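Local atomic coordinates of cyclic AMP receptor protein (Thermus thermophilus, PDB entry 4EV0), a protein that binds cyclic AMP and, as a homodimer, attaches to DNA and activates transcription from a set of promoters in a cAMP-dependent manner. Residues Q41-V46 / G71-E76; V51-T56 / A87-V92. One frame throughout, in Å; residues are numbered along the deposited sequence.

How the contacts relate
Contact 1 and contact 2 lie in the two facing sheets of the cyclic nucleotide-binding domain. Contact 1 pairs 42-46 with the outermost strand 73-74 of one sheet. Contact 2 pairs 51-56 with 88-91, the two middle strands of the other. Their centres are about 12 Å apart. The segments alternate along the chain, in the order 41-46, 51-56, 71-76, 87-92, and strands 42-46 and 51-57 are consecutive. The contacts meet in the core between the sheets, where F74 of contact 1 packs on V51, L53 and A89 of contact 2. Both border the cyclic AMP: contact 1 bonds its ribose hydroxyl, contact 2 only packs against it.

Contact 1: residues Q41-V46 / G71-E76; sequences QALYLV and GELFGE. With CMP (adenosine-3',5'-cyclic-monophosphate), chain G.
Y44 and F74 face each other as an antiparallel hydrogen-bonded pair. Y44 N donates to F74 O at 2.8 Å, and F74 N returns a bond to Y44 O at 2.9 Å. F74 CG stands between its backbone N and carbonyl carbon (chi1 63°), which brings one ring face over Y44 CB, 4.0 Å from the ring centroid, as a CH-pi contact. The two rings are near parallel, at 24°, but slid apart with little overlap. V46 CG2 meets the F74 ring edge at CE1, 3.7 Å away. L45 and L73 pair on the opposite face of the sheet, with L45 CD1 3.6 Å from L73 CB. Beyond them V46 N donates to E72 O, and G71 N to V46 O.

Past F74 the chain turns to the nucleotide. G75 N donates to O2' of the cyclic AMP at 2.8 Å, and that hydroxyl donates to E76 OE1 in a very short bond. R126 forms a salt bridge with E76 OE2 and also bonds L73 O. A42 O and G75 O, both acceptors, lie 3.2 Å apart, and R85 bridges them. This is the ribose side of the cAMP pocket, in the phosphate-binding cassette of the cyclic nucleotide-binding domain.

Contact 2: residues V51-T56 / A87-V92; sequences VRLFRT and ASAVAV. With CMP (adenosine-3',5'-cyclic-monophosphate), chain G.
With F54 CG between its backbone N and carbonyl carbon (chi1 62°), the ring lies across toward 87-92 and one face comes over S88 CB, 3.8 Å from the centroid, as a CH-pi contact. V90 CG1 meets the ring edge at F54 CE1, 3.9 Å away. S88 OG and T56 OG1 share one water, each 2.7 Å from its oxygen; S88 OG also bonds Q36 N. R52, on the same side of the sheet, leaves extended, with CG anti to the backbone N, then bends at chi3 (73°). F54 CD1 lies over one face of its guanidinium, toward the rim. E62 and T64 hold the charged end. R52 CB packs against V92 CG1 at 3.7 Å. An alanine at F54 would probably open a gap over S88 CB and beside V90 CG1, and leave one face of the R52 guanidinium without its ring neighbour.

On the other side of the sheet, L53 CD2 rests on A89 CB at 3.6 Å. L53 CD1 reaches the ribose of the cyclic AMP, 3.8 Å from O4'.

R52 with V90 and F54 with S88 are antiparallel hydrogen-bonded pairs. They join the two middle strands of one sheet of the cyclic nucleotide-binding beta roll. Strand 61-68 flanks 51-56, and strand 32-34 flanks 88-91. Strand 73-74 of the facing sheet covers L53 and A89. R55 forms a salt bridge with D135, the last residue of helix 114-135 of the second subunit.

Contact 1: residues Q41-V46 / G71-E76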
loop_
_atom_site.group_PDB
_atom_site.type_symbol
_atom_site.label_atom_id
_atom_site.label_comp_id
_atom_site.label_asym_id
_atom_site.label_seq_id
_atom_site.Cartn_x
_atom_site.Cartn_y
_atom_site.Cartn_z
ATOM N N GLN B 41 -8.310 -8.610 22.217
ATOM C CA GLN B 41 -7.387 -8.547 23.342
ATOM C C GLN B 41 -6.232 -9.536 23.232
ATOM O O GLN B 41 -5.501 -9.751 24.197
ATOM C CB GLN B 41 -8.141 -8.703 24.669
ATOM C CG GLN B 41 -9.047 -7.512 24.976
ATOM C CD GLN B 41 -9.651 -7.544 26.368
ATOM O OE1 GLN B 41 -9.497 -8.518 27.108
ATOM N NE2 GLN B 41 -10.341 -6.468 26.733
ATOM N N ALA B 42 -6.055 -10.117 22.049
ATOM C CA ALA B 42 -5.015 -11.125 21.849
ATOM C C ALA B 42 -4.553 -11.245 20.398
ATOM O O ALA B 42 -5.324 -10.991 19.458
ATOM C CB ALA B 42 -5.504 -12.480 22.348
ATOM N N LEU B 43 -3.294 -11.644 20.222
ATOM C CA LEU B 43 -2.801 -12.033 18.901
ATOM C C LEU B 43 -2.713 -13.548 18.854
ATOM O O LEU B 43 -2.817 -14.210 19.885
ATOM C CB LEU B 43 -1.437 -11.404 18.595
ATOM C CG LEU B 43 -0.252 -11.644 19.540
ATOM C CD1 LEU B 43 0.446 -12.994 19.313
ATOM C CD2 LEU B 43 0.742 -10.497 19.430
ATOM N N TYR B 44 -2.505 -14.099 17.667
ATOM C CA TYR B 44 -2.467 -15.542 17.510
ATOM C C TYR B 44 -1.316 -15.981 16.614
ATOM O O TYR B 44 -1.035 -15.362 15.580
ATOM C CB TYR B 44 -3.790 -16.072 16.921
ATOM C CG TYR B 44 -5.046 -15.708 17.686
ATOM C CD1 TYR B 44 -5.728 -14.531 17.419
ATOM C CD2 TYR B 44 -5.557 -16.548 18.665
ATOM C CE1 TYR B 44 -6.880 -14.191 18.108
ATOM C CE2 TYR B 44 -6.714 -16.218 19.371
ATOM C CZ TYR B 44 -7.372 -15.037 19.082
ATOM O OH TYR B 44 -8.520 -14.698 19.768
ATOM N N LEU B 45 -0.660 -17.058 17.030
ATOM C CA LEU B 45 0.228 -17.823 16.171
ATOM C C LEU B 45 -0.548 -19.036 15.686
ATOM O O LEU B 45 -1.349 -19.600 16.434
ATOM C CB LEU B 45 1.441 -18.296 16.966
ATOM C CG LEU B 45 2.803 -17.644 16.730
ATOM C CD1 LEU B 45 2.671 -16.257 16.094
ATOM C CD2 LEU B 45 3.560 -17.568 18.037
ATOM N N VAL B 46 -0.328 -19.438 14.439
ATOM C CA VAL B 46 -0.941 -20.661 13.928
ATOM C C VAL B 46 -0.036 -21.850 14.234
ATOM O O VAL B 46 1.101 -21.913 13.761
ATOM C CB VAL B 46 -1.207 -20.590 12.412
ATOM C CG1 VAL B 46 -1.594 -21.968 11.875
ATOM C CG2 VAL B 46 -2.279 -19.552 12.108
ATOM N N GLY B 71 3.111 -21.272 11.957
ATOM C CA GLY B 71 4.215 -20.380 12.236
ATOM C C GLY B 71 3.897 -18.923 11.980
ATOM O O GLY B 71 4.679 -18.036 12.339
ATOM N N GLU B 72 2.755 -18.665 11.356
ATOM C CA GLU B 72 2.412 -17.307 10.961
ATOM C C GLU B 72 1.523 -16.623 11.993
ATOM O O GLU B 72 0.794 -17.285 12.732
ATOM C CB GLU B 72 1.778 -17.296 9.565
ATOM C CG GLU B 72 2.803 -17.390 8.424
ATOM C CD GLU B 72 2.154 -17.526 7.053
ATOM O OE1 GLU B 72 1.564 -18.599 6.773
ATOM O OE2 GLU B 72 2.234 -16.557 6.254
ATOM N N LEU B 73 1.582 -15.296 12.020
ATOM C CA LEU B 73 0.964 -14.495 13.065
ATOM C C LEU B 73 -0.172 -13.599 12.556
ATOM O O LEU B 73 -0.097 -13.070 11.448
ATOM C CB LEU B 73 2.053 -13.636 13.711
ATOM C CG LEU B 73 1.710 -12.639 14.810
ATOM C CD1 LEU B 73 2.870 -12.577 15.785
ATOM C CD2 LEU B 73 1.459 -11.267 14.245
ATOM N N PHE B 74 -1.214 -13.421 13.372
ATOM C CA PHE B 74 -2.259 -12.426 13.086
ATOM C C PHE B 74 -2.940 -11.886 14.347
ATOM O O PHE B 74 -2.877 -12.508 15.405
ATOM C CB PHE B 74 -3.315 -12.980 12.127
ATOM C CG PHE B 74 -4.084 -14.161 12.671
ATOM C CD1 PHE B 74 -3.535 -15.441 12.643
ATOM C CD2 PHE B 74 -5.358 -13.992 13.206
ATOM C CE1 PHE B 74 -4.246 -16.536 13.135
ATOM C CE2 PHE B 74 -6.073 -15.077 13.703
ATOM C CZ PHE B 74 -5.517 -16.352 13.659
ATOM N N GLY B 75 -3.599 -10.736 14.212
ATOM C CA GLY B 75 -4.355 -10.133 15.294
ATOM C C GLY B 75 -3.517 -9.285 16.239
ATOM O O GLY B 75 -3.904 -9.027 17.391
ATOM N N GLU B 76 -2.364 -8.837 15.753
ATOM C CA GLU B 76 -1.429 -8.091 16.594
ATOM C C GLU B 76 -1.805 -6.610 16.745
ATOM O O GLU B 76 -1.355 -5.940 17.664
ATOM C CB GLU B 76 0.007 -8.253 16.077
ATOM C CG GLU B 76 0.327 -7.480 14.793
ATOM C CD GLU B 76 -0.384 -8.014 13.536
ATOM O OE1 GLU B 76 -0.764 -9.211 13.483
ATOM O OE2 GLU B 76 -0.558 -7.220 12.582
HETATM P P CMP G . -5.989 -7.142 14.059
HETATM O O1P CMP G . -5.930 -7.365 15.541
HETATM O O2P CMP G . -6.211 -5.740 13.540
HETATM O "O5'" CMP G . -7.062 -8.146 13.388
HETATM C "C5'" CMP G . -6.967 -8.515 12.013
HETATM C "C4'" CMP G . -5.542 -8.800 11.689
HETATM O "O4'" CMP G . -5.311 -8.930 10.274
HETATM C "C3'" CMP G . -4.595 -7.702 12.064
HETATM O "O3'" CMP G . -4.509 -7.533 13.465
HETATM C "C2'" CMP G . -3.331 -8.156 11.359
HETATM O "O2'" CMP G . -2.747 -9.261 12.024
HETATM C "C1'" CMP G . -3.935 -8.661 10.037
HETATM N N9 CMP G . -3.821 -7.657 8.976
HETATM C C8 CMP G . -4.375 -6.431 8.952
HETATM N N7 CMP G . -4.004 -5.784 7.810
HETATM C C5 CMP G . -3.209 -6.611 7.100
HETATM C C6 CMP G . -2.492 -6.566 5.798
HETATM N N6 CMP G . -2.559 -5.455 5.014
HETATM N N1 CMP G . -1.771 -7.664 5.440
HETATM C C2 CMP G . -1.697 -8.759 6.214
HETATM N N3 CMP G . -2.336 -8.870 7.402
HETATM C C4 CMP G . -3.087 -7.847 7.881
#

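Contact 2: residues V51-T56 / A87-V92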
loop_
_atom_site.group_PDB
_atom_site.type_symbol
_atom_site.label_atom_id
_atom_site.label_comp_id
_atom_site.label_asym_id
_atom_site.label_seq_id
_atom_site.Cartn_x
_atom_site.Cartn_y
_atom_site.Cartn_z
ATOM N N VAL B 51 -5.591 -20.266 8.165
ATOM C CA VAL B 51 -6.470 -19.156 8.496
ATOM C C VAL B 51 -6.585 -18.176 7.334
ATOM O O VAL B 51 -5.593 -17.863 6.701
ATOM C CB VAL B 51 -5.964 -18.433 9.754
ATOM C CG1 VAL B 51 -6.704 -17.116 9.972
ATOM C CG2 VAL B 51 -6.101 -19.345 10.968
ATOM N N ARG B 52 -7.791 -17.702 7.040
ATOM C CA ARG B 52 -7.934 -16.636 6.059
ATOM C C ARG B 52 -8.354 -15.315 6.701
ATOM O O ARG B 52 -9.299 -15.268 7.499
ATOM C CB ARG B 52 -8.923 -17.005 4.951
ATOM C CG ARG B 52 -9.092 -15.895 3.930
ATOM C CD ARG B 52 -9.930 -16.341 2.744
ATOM N NE ARG B 52 -11.333 -16.462 3.117
ATOM C CZ ARG B 52 -12.273 -15.583 2.791
ATOM N NH1 ARG B 52 -11.963 -14.511 2.066
ATOM N NH2 ARG B 52 -13.529 -15.792 3.190
ATOM N N LEU B 53 -7.638 -14.254 6.339
ATOM C CA LEU B 53 -7.973 -12.889 6.725
ATOM C C LEU B 53 -8.610 -12.132 5.560
ATOM O O LEU B 53 -8.182 -12.268 4.412
ATOM C CB LEU B 53 -6.709 -12.139 7.130
ATOM C CG LEU B 53 -5.842 -12.786 8.203
ATOM C CD1 LEU B 53 -4.498 -12.079 8.289
ATOM C CD2 LEU B 53 -6.553 -12.763 9.551
ATOM N N PHE B 54 -9.622 -11.325 5.864
ATOM C CA PHE B 54 -10.303 -10.530 4.845
ATOM C C PHE B 54 -11.008 -9.326 5.454
ATOM O O PHE B 54 -11.392 -9.335 6.620
ATOM C CB PHE B 54 -11.309 -11.371 4.043
ATOM C CG PHE B 54 -12.444 -11.950 4.880
ATOM C CD1 PHE B 54 -12.303 -13.179 5.517
ATOM C CD2 PHE B 54 -13.657 -11.279 4.999
ATOM C CE1 PHE B 54 -13.361 -13.730 6.278
ATOM C CE2 PHE B 54 -14.707 -11.816 5.750
ATOM C CZ PHE B 54 -14.557 -13.044 6.395
ATOM N N ARG B 55 -11.173 -8.293 4.644
ATOM C CA ARG B 55 -11.911 -7.106 5.027
ATOM C C ARG B 55 -13.200 -7.088 4.232
ATOM O O ARG B 55 -13.279 -7.670 3.145
ATOM C CB ARG B 55 -11.096 -5.834 4.721
ATOM C CG ARG B 55 -10.081 -5.452 5.828
ATOM C CD ARG B 55 -9.198 -4.245 5.464
ATOM N NE ARG B 55 -9.921 -2.979 5.403
ATOM C CZ ARG B 55 -10.058 -2.131 6.421
ATOM N NH1 ARG B 55 -9.536 -2.417 7.613
ATOM N NH2 ARG B 55 -10.724 -0.991 6.255
ATOM N N THR B 56 -14.211 -6.413 4.757
ATOM C CA THR B 56 -15.493 -6.344 4.071
ATOM C C THR B 56 -15.803 -4.894 3.713
ATOM O O THR B 56 -15.620 -3.990 4.529
ATOM C CB THR B 56 -16.630 -6.993 4.919
ATOM O OG1 THR B 56 -16.269 -8.340 5.229
ATOM C CG2 THR B 56 -17.948 -7.012 4.157
ATOM N N ALA B 87 -9.558 -6.556 10.462
ATOM C CA ALA B 87 -9.981 -7.568 9.494
ATOM C C ALA B 87 -10.684 -8.743 10.184
ATOM O O ALA B 87 -10.527 -8.951 11.397
ATOM C CB ALA B 87 -8.787 -8.060 8.693
ATOM N N SER B 88 -11.465 -9.497 9.412
ATOM C CA SER B 88 -12.066 -10.738 9.899
ATOM C C SER B 88 -11.065 -11.887 9.703
ATOM O O SER B 88 -10.243 -11.858 8.763
ATOM C CB SER B 88 -13.370 -11.055 9.146
ATOM O OG SER B 88 -14.310 -9.995 9.218
ATOM N N ALA B 89 -11.141 -12.886 10.583
ATOM C CA ALA B 89 -10.298 -14.077 10.483
ATOM C C ALA B 89 -11.130 -15.354 10.620
ATOM O O ALA B 89 -11.839 -15.541 11.620
ATOM C CB ALA B 89 -9.221 -14.047 11.539
ATOM N N VAL B 90 -11.033 -16.233 9.626
ATOM C CA VAL B 90 -11.797 -17.479 9.622
ATOM C C VAL B 90 -10.878 -18.691 9.409
ATOM O O VAL B 90 -9.903 -18.624 8.656
ATOM C CB VAL B 90 -12.904 -17.450 8.542
ATOM C CG1 VAL B 90 -12.292 -17.380 7.167
ATOM C CG2 VAL B 90 -13.811 -18.673 8.657
ATOM N N ALA B 91 -11.177 -19.787 10.098
ATOM C CA ALA B 91 -10.417 -21.011 9.925
ATOM C C ALA B 91 -10.901 -21.677 8.649
ATOM O O ALA B 91 -12.104 -21.868 8.479
ATOM C CB ALA B 91 -10.625 -21.932 11.120
ATOM N N VAL B 92 -9.985 -22.004 7.738
ATOM C CA VAL B 92 -10.377 -22.743 6.540
ATOM C C VAL B 92 -10.017 -24.234 6.645
ATOM O O VAL B 92 -10.445 -25.047 5.829
ATOM C CB VAL B 92 -9.847 -22.098 5.223
ATOM C CG1 VAL B 92 -9.686 -20.597 5.388
ATOM C CG2 VAL B 92 -8.547 -22.741 4.768
HETATM P P CMP G . -5.989 -7.142 14.059
HETATM O O1P CMP G . -5.930 -7.365 15.541
HETATM O O2P CMP G . -6.211 -5.740 13.540
HETATM O "O5'" CMP G . -7.062 -8.146 13.388
HETATM C "C5'" CMP G . -6.967 -8.515 12.013
HETATM C "C4'" CMP G . -5.542 -8.800 11.689
HETATM O "O4'" CMP G . -5.311 -8.930 10.274
HETATM C "C3'" CMP G . -4.595 -7.702 12.064
HETATM O "O3'" CMP G . -4.509 -7.533 13.465
HETATM C "C2'" CMP G . -3.331 -8.156 11.359
HETATM O "O2'" CMP G . -2.747 -9.261 12.024
HETATM C "C1'" CMP G . -3.935 -8.661 10.037
HETATM N N9 CMP G . -3.821 -7.657 8.976
HETATM C C8 CMP G . -4.375 -6.431 8.952
HETATM N N7 CMP G . -4.004 -5.784 7.810
HETATM C C5 CMP G . -3.209 -6.611 7.100
HETATM C C6 CMP G . -2.492 -6.566 5.798
HETATM N N6 CMP G . -2.559 -5.455 5.014
HETATM N N1 CMP G . -1.771 -7.664 5.440
HETATM C C2 CMP G . -1.697 -8.759 6.214
HETATM N N3 CMP G . -2.336 -8.870 7.402
HETATM C C4 CMP G . -3.087 -7.847 7.881
HETATM O O HOH W 1 -14.497 -8.215 7.247
#